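Local coordinates for protein possible adhesin (Caldicellulosiruptor kronotskyensis, PDB 4WA0) that probably mediates attachment of the cell to cellulose as a tapirin, this chain being its C-terminal beta-helix domain, which carries a magnesium ion, at residues A[8-12]-A[335-340]; A[45-50]-A[71-77]; A[94-100]-A[113-119]. One frame throughout, in Å; residues are numbered along the deposited sequence. Where two conformers were deposited one is given.

Interaction 1 of 3, residues A[8-12]-A[335-340]; sequences LDYAI and LKYQMP
Tyr337 has its CG opposite the backbone N (chi1 173°), which carries the ring across to residues 8-12, and Leu335, turned the same way (chi1 172°), sends its CD2 branch against Ala11 O and Ile12 at the corner. The phenol carries the contact. Its OH donates to Leu8 O at 2.7 Å, the acceptor lying at the ring edge and the donor sitting in the carbonyl plane on a lone pair, with a C=O...O angle of 132°. A water donates to Tyr337 OH from 2.7 Å, also near the ring plane, and makes a weak bond to Asp9 OD1. The two bonds fix the hydroxyl, and probably the direction of its O-H, near the ring plane. At the root of the ring, Tyr337 CD1 touches Ala11 CA at 3.6 Å. Tyr337 CB meets Ala11 CB at 4.0 Å. The selenomethionine at 339 bends along its chain so that its selenium, SE, lies 3.6 Å from Leu8 O and beside the Asp9 carboxylate, the two side chains running the same way. Pro340 CD, in the loop after the strand, touches Leu8 O and CB. At the strand end of the contact, Leu335 CD2 packs on Ile12 CG1 at 3.7 Å. The contact is structural packing that joins the start of the first turn of the beta-helix to a returning C-terminal turn. Leu8 also rests on helix 342-352, through Gln345, Ile348 and Glu349; Ala11 and Ile12 lean on strand 24-27, and Leu335 packs against Met310 of strand 308-311.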
loop_
_atom_site.group_PDB
_atom_site.type_symbol
_atom_site.label_atom_id
_atom_site.label_comp_id
_atom_site.label_asym_id
_atom_site.label_seq_id
_atom_site.Cartn_x
_atom_site.Cartn_y
_atom_site.Cartn_z
ATOM N N LEU A 8 14.848 1.417 -5.357
ATOM C CA LEU A 8 14.684 0.946 -6.731
ATOM C C LEU A 8 13.758 -0.285 -6.910
ATOM O O LEU A 8 13.337 -0.580 -8.034
ATOM C CB LEU A 8 16.002 0.623 -7.400
ATOM C CG LEU A 8 17.142 1.616 -7.293
ATOM C CD1 LEU A 8 18.288 1.008 -8.077
ATOM C CD2 LEU A 8 16.806 3.005 -7.796
ATOM N N ASP A 9 13.416 -0.963 -5.831
ATOM C CA ASP A 9 12.518 -2.165 -5.843
ATOM C C ASP A 9 11.080 -1.818 -5.790
ATOM O O ASP A 9 10.153 -2.725 -5.702
ATOM C CB ASP A 9 12.889 -3.022 -4.635
ATOM C CG ASP A 9 14.341 -3.551 -4.714
ATOM O OD1 ASP A 9 14.839 -3.612 -5.861
ATOM O OD2 ASP A 9 15.000 -3.774 -3.642
ATOM N N TYR A 10 10.857 -0.491 -5.706
ATOM C CA TYR A 10 9.530 -0.034 -5.451
ATOM C C TYR A 10 8.889 0.490 -6.714
ATOM O O TYR A 10 9.524 1.240 -7.456
ATOM C CB TYR A 10 9.520 1.057 -4.347
ATOM C CG TYR A 10 9.683 0.399 -2.992
ATOM C CD1 TYR A 10 10.938 0.102 -2.524
ATOM C CD2 TYR A 10 8.598 0.023 -2.223
ATOM C CE1 TYR A 10 11.116 -0.533 -1.321
ATOM C CE2 TYR A 10 8.767 -0.604 -0.994
ATOM C CZ TYR A 10 10.050 -0.887 -0.571
ATOM O OH TYR A 10 10.322 -1.550 0.611
ATOM N N ALA A 11 7.647 0.113 -6.932
ATOM C CA ALA A 11 6.848 0.719 -7.986
ATOM C C ALA A 11 6.647 2.209 -7.661
ATOM O O ALA A 11 6.731 3.121 -8.546
ATOM C CB ALA A 11 5.543 0.054 -8.103
ATOM N N ILE A 12 6.330 2.455 -6.382
ATOM C CA ILE A 12 6.157 3.820 -5.876
ATOM C C ILE A 12 6.882 3.887 -4.515
ATOM O O ILE A 12 6.535 3.146 -3.579
ATOM C CB ILE A 12 4.690 4.217 -5.709
ATOM C CG1 ILE A 12 3.904 4.095 -7.005
ATOM C CG2 ILE A 12 4.575 5.641 -5.190
ATOM C CD1 ILE A 12 2.447 4.249 -6.825
ATOM N N LEU A 335 0.443 1.656 -13.693
ATOM C CA LEU A 335 1.883 1.520 -13.482
ATOM C C LEU A 335 2.269 0.042 -13.349
ATOM O O LEU A 335 1.916 -0.632 -12.366
ATOM C CB LEU A 335 2.346 2.346 -12.292
ATOM C CG LEU A 335 3.797 2.203 -11.787
ATOM C CD1 LEU A 335 4.791 2.572 -12.898
ATOM C CD2 LEU A 335 3.998 3.049 -10.526
ATOM N N LYS A 336 3.005 -0.444 -14.347
ATOM C CA LYS A 336 3.556 -1.775 -14.290
ATOM C C LYS A 336 4.996 -1.607 -13.873
ATOM O O LYS A 336 5.822 -1.059 -14.610
ATOM C CB LYS A 336 3.525 -2.461 -15.641
ATOM C CG LYS A 336 4.178 -3.834 -15.607
ATOM C CD LYS A 336 3.194 -4.936 -15.370
ATOM C CE LYS A 336 3.325 -6.076 -16.359
ATOM N NZ LYS A 336 4.542 -6.898 -16.189
ATOM N N TYR A 337 5.305 -2.122 -12.710
ATOM C CA TYR A 337 6.679 -2.012 -12.209
ATOM C C TYR A 337 7.723 -2.663 -13.109
ATOM O O TYR A 337 7.530 -3.800 -13.561
ATOM C CB TYR A 337 6.786 -2.621 -10.818
ATOM C CG TYR A 337 8.230 -2.690 -10.335
ATOM C CD1 TYR A 337 8.897 -1.545 -9.960
ATOM C CD2 TYR A 337 8.904 -3.883 -10.244
ATOM C CE1 TYR A 337 10.208 -1.609 -9.526
ATOM C CE2 TYR A 337 10.218 -3.941 -9.818
ATOM C CZ TYR A 337 10.892 -2.768 -9.472
ATOM O OH TYR A 337 12.227 -2.807 -8.994
ATOM N N GLN A 338 8.857 -1.976 -13.317
ATOM C CA GLN A 338 10.018 -2.612 -13.934
ATOM C C GLN A 338 11.245 -2.090 -13.244
ATOM O O GLN A 338 11.373 -0.882 -13.052
ATOM C CB GLN A 338 10.150 -2.184 -15.385
ATOM C CG GLN A 338 8.973 -2.517 -16.269
ATOM C CD GLN A 338 8.913 -4.023 -16.566
ATOM O OE1 GLN A 338 9.818 -4.804 -16.190
ATOM N NE2 GLN A 338 7.829 -4.434 -17.190
HETATM N N MSE A 339 12.166 -2.984 -12.913
HETATM C CA MSE A 339 13.449 -2.594 -12.314
HETATM C C MSE A 339 14.267 -1.835 -13.325
HETATM O O MSE A 339 14.362 -2.253 -14.489
HETATM C CB MSE A 339 14.242 -3.836 -11.878
HETATM C CG MSE A 339 15.631 -3.527 -11.352
HETATM SE SE MSE A 339 15.561 -3.023 -9.443
HETATM C CE MSE A 339 17.100 -4.180 -8.997
ATOM N N PRO A 340 14.890 -0.717 -12.905
ATOM C CA PRO A 340 15.797 -0.075 -13.884
ATOM C C PRO A 340 16.951 -0.968 -14.256
ATOM O O PRO A 340 17.348 -1.852 -13.455
ATOM C CB PRO A 340 16.281 1.197 -13.174
ATOM C CG PRO A 340 15.627 1.241 -11.863
ATOM C CD PRO A 340 14.880 -0.017 -11.617
HETATM O O HOH W 1 13.242 -5.238 -8.291
#

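Interaction 2 of 3, residues A[45-50]-A[71-77]; sequences FNIDNL and IVVRNII
Val73 fills the hollow formed where residues 45-50 turn their corner: its CG1 is pushed up against Asp48 O at 3.3 Å and Asn49 CA, while CG2 wedges between Ile47 CG1 and Leu50 CB, 4.1 Å from each of these two atoms. Val73 CG1 stands anti to the backbone N (chi1 179°), which turns one methyl to the bend and the other to the interior. Phe45 and Ile71 lie side by side on that inward face, Phe45 CD2 touching both Ile71 CG1 and CG2, and Leu50 CD2 reaches Ile71 CG2. The two parallel strands are stacked in register as coils of a beta-helix; at the corner residues 71-77 take one extra residue, Asn75, so Leu50 pairs with Ile77. Asn49 bridges this bulging turn. Its OD1 accepts from Asn75 ND2 at 2.9 Å, in the carbonyl plane and on a lone pair, and from Ile76 N at 3.2 Å, so two bonds grip one oxygen, and the two amide planes stand 82° apart. On the outer face Arg74 extends past the corner. Its NH1 forms a salt bridge with Asp48 OD1 at 2.9 Å, in the guanidinium plane but above the carboxylate. Asn46 ND2 lies 3.0 Å from Arg74 NH2, two donors with no hydrogen bond between them; each has its own acceptor, Glu27 for Asn46 ND2 and Asn28 for Arg74 NH2. Strand 24-27 packs Phe45 and Ile47 from the preceding coil, strand 30-33 meets Leu50, and helix 217-224 covers Ile76.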
loop_
_atom_site.group_PDB
_atom_site.type_symbol
_atom_site.label_atom_id
_atom_site.label_comp_id
_atom_site.label_asym_id
_atom_site.label_seq_id
_atom_site.Cartn_x
_atom_site.Cartn_y
_atom_site.Cartn_z
ATOM N N PHE A 45 -4.328 -2.801 -6.846
ATOM C CA PHE A 45 -2.922 -3.163 -6.713
ATOM C C PHE A 45 -2.783 -4.683 -6.765
ATOM O O PHE A 45 -3.577 -5.456 -6.137
ATOM C CB PHE A 45 -2.378 -2.694 -5.357
ATOM C CG PHE A 45 -2.361 -1.207 -5.086
ATOM C CD1 PHE A 45 -2.581 -0.225 -6.056
ATOM C CD2 PHE A 45 -2.071 -0.779 -3.785
ATOM C CE1 PHE A 45 -2.544 1.109 -5.737
ATOM C CE2 PHE A 45 -2.021 0.559 -3.484
ATOM C CZ PHE A 45 -2.235 1.502 -4.454
ATOM N N ASN A 46 -1.701 -5.122 -7.382
ATOM C CA ASN A 46 -1.220 -6.490 -7.238
ATOM C C ASN A 46 0.288 -6.354 -7.006
ATOM O O ASN A 46 1.058 -6.301 -7.989
ATOM C CB ASN A 46 -1.520 -7.283 -8.474
ATOM C CG ASN A 46 -0.995 -8.713 -8.404
ATOM O OD1 ASN A 46 -1.058 -9.371 -7.344
ATOM N ND2 ASN A 46 -0.554 -9.243 -9.548
ATOM N N ILE A 47 0.690 -6.226 -5.729
ATOM C CA ILE A 47 2.036 -5.894 -5.342
ATOM C C ILE A 47 2.586 -6.786 -4.288
ATOM O O ILE A 47 1.878 -7.613 -3.698
ATOM C CB ILE A 47 2.119 -4.401 -4.870
ATOM C CG1 ILE A 47 1.236 -4.172 -3.636
ATOM C CG2 ILE A 47 1.808 -3.492 -6.052
ATOM C CD1 ILE A 47 1.179 -2.750 -3.149
ATOM N N ASP A 48 3.888 -6.675 -4.045
ATOM C CA ASP A 48 4.509 -7.526 -3.060
ATOM C C ASP A 48 4.382 -6.995 -1.659
ATOM O O ASP A 48 4.068 -7.759 -0.753
ATOM C CB ASP A 48 6.004 -7.667 -3.331
ATOM C CG ASP A 48 6.318 -8.404 -4.645
ATOM O OD1 ASP A 48 5.689 -9.422 -4.940
ATOM O OD2 ASP A 48 7.249 -8.016 -5.397
ATOM N N ASN A 49 4.644 -5.720 -1.438
ATOM C CA ASN A 49 4.542 -5.204 -0.090
ATOM C C ASN A 49 3.909 -3.797 -0.185
ATOM O O ASN A 49 4.158 -3.106 -1.189
ATOM C CB ASN A 49 5.898 -5.045 0.503
ATOM C CG ASN A 49 6.661 -6.353 0.622
ATOM O OD1 ASN A 49 6.416 -7.159 1.534
ATOM N ND2 ASN A 49 7.561 -6.583 -0.317
ATOM N N LEU A 50 3.251 -3.388 0.884
ATOM C CA LEU A 50 2.640 -2.047 1.002
ATOM C C LEU A 50 2.961 -1.494 2.395
ATOM O O LEU A 50 2.490 -2.056 3.414
ATOM C CB LEU A 50 1.133 -2.157 0.791
ATOM C CG LEU A 50 0.229 -0.962 0.961
ATOM C CD1 LEU A 50 0.648 0.096 -0.032
ATOM C CD2 LEU A 50 -1.203 -1.376 0.831
ATOM N N ILE A 71 -7.041 -4.530 -3.546
ATOM C CA ILE A 71 -5.652 -4.391 -3.137
ATOM C C ILE A 71 -5.187 -5.785 -2.809
ATOM O O ILE A 71 -5.691 -6.381 -1.862
ATOM C CB ILE A 71 -5.518 -3.395 -1.978
ATOM C CG1 ILE A 71 -5.863 -1.972 -2.481
ATOM C CG2 ILE A 71 -4.155 -3.490 -1.355
ATOM C CD1 ILE A 71 -6.065 -0.996 -1.401
ATOM N N VAL A 72 -4.221 -6.292 -3.568
ATOM C CA VAL A 72 -3.677 -7.600 -3.310
ATOM C C VAL A 72 -2.191 -7.437 -3.091
ATOM O O VAL A 72 -1.510 -6.794 -3.894
ATOM C CB VAL A 72 -3.924 -8.567 -4.509
ATOM C CG1 VAL A 72 -3.197 -9.859 -4.320
ATOM C CG2 VAL A 72 -5.427 -8.735 -4.799
ATOM N N VAL A 73 -1.747 -7.953 -1.937
ATOM C CA VAL A 73 -0.402 -7.783 -1.428
ATOM C C VAL A 73 0.126 -9.173 -1.123
ATOM O O VAL A 73 -0.408 -9.888 -0.255
ATOM C CB VAL A 73 -0.372 -6.870 -0.200
ATOM C CG1 VAL A 73 1.066 -6.740 0.307
ATOM C CG2 VAL A 73 -0.983 -5.468 -0.494
ATOM N N ARG A 74 1.178 -9.556 -1.835
ATOM C CA ARG A 74 1.662 -10.926 -1.804
ATOM C C ARG A 74 2.422 -11.245 -0.547
ATOM O O ARG A 74 2.544 -12.436 -0.189
ATOM C CB ARG A 74 2.536 -11.233 -3.021
ATOM C CG ARG A 74 1.838 -11.110 -4.362
ATOM C CD ARG A 74 2.915 -11.300 -5.428
ATOM N NE ARG A 74 2.400 -10.994 -6.728
ATOM C CZ ARG A 74 2.874 -10.077 -7.571
ATOM N NH1 ARG A 74 3.966 -9.390 -7.328
ATOM N NH2 ARG A 74 2.291 -9.980 -8.765
ATOM N N ASN A 75 2.996 -10.252 0.081
ATOM C CA ASN A 75 3.757 -10.415 1.269
ATOM C C ASN A 75 3.143 -9.544 2.386
ATOM O O ASN A 75 2.144 -9.940 2.951
ATOM C CB ASN A 75 5.275 -10.221 1.009
ATOM C CG ASN A 75 6.061 -10.580 2.208
ATOM O OD1 ASN A 75 5.735 -11.585 2.859
ATOM N ND2 ASN A 75 7.069 -9.808 2.547
ATOM N N ILE A 76 3.698 -8.370 2.671
ATOM C CA ILE A 76 3.382 -7.636 3.878
ATOM C C ILE A 76 2.689 -6.289 3.633
ATOM O O ILE A 76 3.097 -5.548 2.780
ATOM C CB ILE A 76 4.668 -7.396 4.714
ATOM C CG1 ILE A 76 5.222 -8.740 5.239
ATOM C CG2 ILE A 76 4.423 -6.375 5.820
ATOM C CD1 ILE A 76 6.638 -8.734 5.796
ATOM N N ILE A 77 1.629 -6.016 4.388
ATOM C CA ILE A 77 1.091 -4.666 4.599
ATOM C C ILE A 77 1.642 -4.267 6.003
ATOM O O ILE A 77 1.297 -4.918 7.019
ATOM C CB ILE A 77 -0.457 -4.641 4.577
ATOM C CG1 ILE A 77 -0.994 -5.061 3.182
ATOM C CG2 ILE A 77 -0.979 -3.243 4.916
ATOM C CD1 ILE A 77 -2.452 -4.985 3.008
#

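Interaction 3 of 3, residues A[94-100]-A[113-119]; sequences NIDAKTI and SYKFVQL
Two successive coils of the right-handed parallel beta-helix meet here, and the ring of Phe116 is the hub of their inward face. Ile100 lays its CG2 over one face of that ring, 3.6 Å from the centroid and 16° off the normal, a CH-pi contact; its CD1 reaches the CZ side of the same ring. Ala97 CB comes to the edge of the ring, in its plane, 3.9 Å from Phe116 CD1, and Ile95 CG2 touches CE1 obliquely. The ring is thus held by three aliphatic groups from residues 94-100. For Ile100, chi1 of -180° puts CG1 anti to the backbone N and CG2 in the crowded position between N and carbonyl carbon, where that methyl can face both the ring and Leu119 CG. Ile95 and Tyr114 cross at an angle, with Ile95 CD1 at the edge of the tyrosine ring, whose OH bonds to Gly110 O. Backbone bonds keep strict register, Ile95 to Tyr114 through Ile100 to Leu119, with the corner between them carried by Gln118 N to Lys98 O. The outer face is polar. Asp96 and Lys115 cross without contact between their charged atoms, and a water joins Asp96 OD2 to Lys115 NZ, which also donates to Ser113 OG. Asn94 turns its amide oxygen back so that OD1 takes Ser113 N at 2.9 Å. Past the corner, Gln118 runs extended beside Thr99, pointing the same way, and its NE2 donates to Thr99 OG1 at 2.9 Å, a nearly straight bond of 170° lying almost in the Gln118 amide plane.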
loop_
_atom_site.group_PDB
_atom_site.type_symbol
_atom_site.label_atom_id
_atom_site.label_comp_id
_atom_site.label_asym_id
_atom_site.label_seq_id
_atom_site.Cartn_x
_atom_site.Cartn_y
_atom_site.Cartn_z
ATOM N N ASN A 94 -11.637 -4.140 -1.034
ATOM C CA ASN A 94 -11.211 -5.518 -0.873
ATOM C C ASN A 94 -9.697 -5.593 -0.704
ATOM O O ASN A 94 -8.975 -4.942 -1.477
ATOM C CB ASN A 94 -11.577 -6.279 -2.089
ATOM C CG ASN A 94 -13.077 -6.159 -2.352
ATOM O OD1 ASN A 94 -13.862 -6.502 -1.498
ATOM N ND2 ASN A 94 -13.452 -5.604 -3.496
ATOM N N ILE A 95 -9.241 -6.311 0.293
ATOM C CA ILE A 95 -7.807 -6.354 0.626
ATOM C C ILE A 95 -7.482 -7.794 0.847
ATOM O O ILE A 95 -8.100 -8.409 1.697
ATOM C CB ILE A 95 -7.402 -5.559 1.849
ATOM C CG1 ILE A 95 -7.877 -4.095 1.771
ATOM C CG2 ILE A 95 -5.928 -5.618 2.018
ATOM C CD1 ILE A 95 -7.475 -3.231 2.924
ATOM N N ASP A 96 -6.483 -8.319 0.161
ATOM C CA ASP A 96 -6.074 -9.702 0.337
ATOM C C ASP A 96 -4.569 -9.703 0.490
ATOM O O ASP A 96 -3.882 -9.387 -0.518
ATOM C CB ASP A 96 -6.519 -10.483 -0.898
ATOM C CG ASP A 96 -6.295 -11.953 -0.770
ATOM O OD1 ASP A 96 -5.190 -12.324 -0.341
ATOM O OD2 ASP A 96 -7.201 -12.752 -1.190
ATOM N N ALA A 97 -4.072 -9.929 1.728
ATOM C CA ALA A 97 -2.662 -9.873 2.095
ATOM C C ALA A 97 -2.210 -11.117 2.794
ATOM O O ALA A 97 -2.954 -11.697 3.561
ATOM C CB ALA A 97 -2.310 -8.659 2.966
ATOM N N LYS A 98 -0.955 -11.519 2.595
ATOM C CA LYS A 98 -0.438 -12.623 3.374
ATOM C C LYS A 98 -0.276 -12.162 4.832
ATOM O O LYS A 98 -0.721 -12.845 5.734
ATOM C CB LYS A 98 0.905 -13.127 2.804
ATOM C CG LYS A 98 1.531 -14.272 3.557
ATOM C CD LYS A 98 2.732 -14.765 2.765
ATOM C CE LYS A 98 3.655 -15.589 3.626
ATOM N NZ LYS A 98 4.275 -14.813 4.740
ATOM N N THR A 99 0.389 -11.052 5.064
ATOM C CA THR A 99 0.767 -10.667 6.467
ATOM C C THR A 99 0.345 -9.220 6.595
ATOM O O THR A 99 0.584 -8.456 5.690
ATOM C CB THR A 99 2.230 -10.778 6.732
ATOM O OG1 THR A 99 2.697 -12.143 6.574
ATOM C CG2 THR A 99 2.613 -10.249 8.132
ATOM N N ILE A 100 -0.411 -8.869 7.631
ATOM C CA ILE A 100 -0.694 -7.436 7.904
ATOM C C ILE A 100 -0.265 -7.139 9.336
ATOM O O ILE A 100 -0.576 -7.937 10.244
ATOM C CB ILE A 100 -2.166 -7.055 7.625
ATOM C CG1 ILE A 100 -2.435 -5.567 7.912
ATOM C CG2 ILE A 100 -3.207 -7.931 8.378
ATOM C CD1 ILE A 100 -3.658 -5.012 7.286
ATOM N N SER A 113 -14.274 -7.343 1.268
ATOM C CA SER A 113 -13.732 -8.613 1.697
ATOM C C SER A 113 -12.223 -8.402 2.053
ATOM O O SER A 113 -11.407 -8.023 1.154
ATOM C CB SER A 113 -13.897 -9.645 0.608
ATOM O OG SER A 113 -13.332 -10.891 1.001
ATOM N N TYR A 114 -11.946 -8.573 3.328
ATOM C CA TYR A 114 -10.610 -8.390 3.873
ATOM C C TYR A 114 -10.095 -9.751 4.268
ATOM O O TYR A 114 -10.568 -10.334 5.276
ATOM C CB TYR A 114 -10.655 -7.393 5.020
ATOM C CG TYR A 114 -11.274 -6.037 4.757
ATOM C CD1 TYR A 114 -12.666 -5.836 4.814
ATOM C CD2 TYR A 114 -10.487 -4.933 4.488
ATOM C CE1 TYR A 114 -13.196 -4.583 4.569
ATOM C CE2 TYR A 114 -11.034 -3.694 4.297
ATOM C CZ TYR A 114 -12.372 -3.521 4.313
ATOM O OH TYR A 114 -12.871 -2.261 4.078
ATOM N N LYS A 115 -9.097 -10.280 3.535
ATOM C CA LYS A 115 -8.623 -11.641 3.736
ATOM C C LYS A 115 -7.127 -11.614 4.050
ATOM O O LYS A 115 -6.355 -11.024 3.308
ATOM C CB LYS A 115 -8.831 -12.512 2.481
ATOM C CG LYS A 115 -10.283 -12.593 2.072
ATOM C CD LYS A 115 -10.401 -13.635 0.932
ATOM C CE LYS A 115 -11.822 -13.790 0.411
ATOM N NZ LYS A 115 -11.951 -12.785 -0.689
ATOM N N PHE A 116 -6.777 -12.129 5.221
ATOM C CA PHE A 116 -5.413 -12.123 5.730
ATOM C C PHE A 116 -5.016 -13.540 6.075
ATOM O O PHE A 116 -5.765 -14.247 6.723
ATOM C CB PHE A 116 -5.306 -11.215 6.928
ATOM C CG PHE A 116 -5.759 -9.778 6.629
ATOM C CD1 PHE A 116 -5.151 -9.061 5.614
ATOM C CD2 PHE A 116 -6.789 -9.155 7.345
ATOM C CE1 PHE A 116 -5.589 -7.781 5.302
ATOM C CE2 PHE A 116 -7.192 -7.867 7.078
ATOM C CZ PHE A 116 -6.599 -7.180 6.040
ATOM N N VAL A 117 -3.809 -13.934 5.728
ATOM C CA VAL A 117 -3.250 -15.162 6.276
ATOM C C VAL A 117 -2.851 -14.972 7.720
ATOM O O VAL A 117 -3.302 -15.773 8.582
ATOM C CB VAL A 117 -2.113 -15.718 5.397
ATOM C CG1 VAL A 117 -1.503 -16.952 6.035
ATOM C CG2 VAL A 117 -2.556 -15.959 3.979
ATOM N N GLN A 118 -2.050 -13.944 8.032
ATOM C CA GLN A 118 -1.687 -13.636 9.400
ATOM C C GLN A 118 -1.845 -12.165 9.632
ATOM O O GLN A 118 -1.486 -11.339 8.790
ATOM C CB GLN A 118 -0.336 -14.163 9.817
ATOM C CG GLN A 118 0.770 -13.870 8.915
ATOM C CD GLN A 118 2.104 -14.466 9.345
ATOM O OE1 GLN A 118 2.205 -15.368 10.197
ATOM N NE2 GLN A 118 3.155 -13.985 8.703
ATOM N N LEU A 119 -2.482 -11.863 10.741
ATOM C CA LEU A 119 -2.752 -10.500 11.202
ATOM C C LEU A 119 -2.107 -10.275 12.561
ATOM O O LEU A 119 -2.249 -11.074 13.516
ATOM C CB LEU A 119 -4.277 -10.330 11.311
ATOM C CG LEU A 119 -4.787 -8.952 11.709
ATOM C CD1 LEU A 119 -6.121 -8.689 11.085
ATOM C CD2 LEU A 119 -4.835 -8.755 13.220
HETATM O O HOH W 2 -9.664 -12.851 -2.990
#

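Overall arrangement
All three contacts belong to one beta-helix and stitch together different turns of it. Interactions 2 and 3 come in series along the chain, centres about 9 Å apart, and touch directly through Ile71 and Asp96. Interaction 1 encloses both in sequence: its segments lie 323 residues apart, and its centre is about 13 Å from that of interaction 2 and about 23 Å from that of interaction 3. All share two faces of the helix: strand 10-14 lies with 50-52, 76-79 and 99-102, strand 333-337 with 44-47, 69-73 and 93-97. Strands from the C-terminal part thus stack against the first turn and extend the helix beyond it, so both chain ends contribute to one elongated domain.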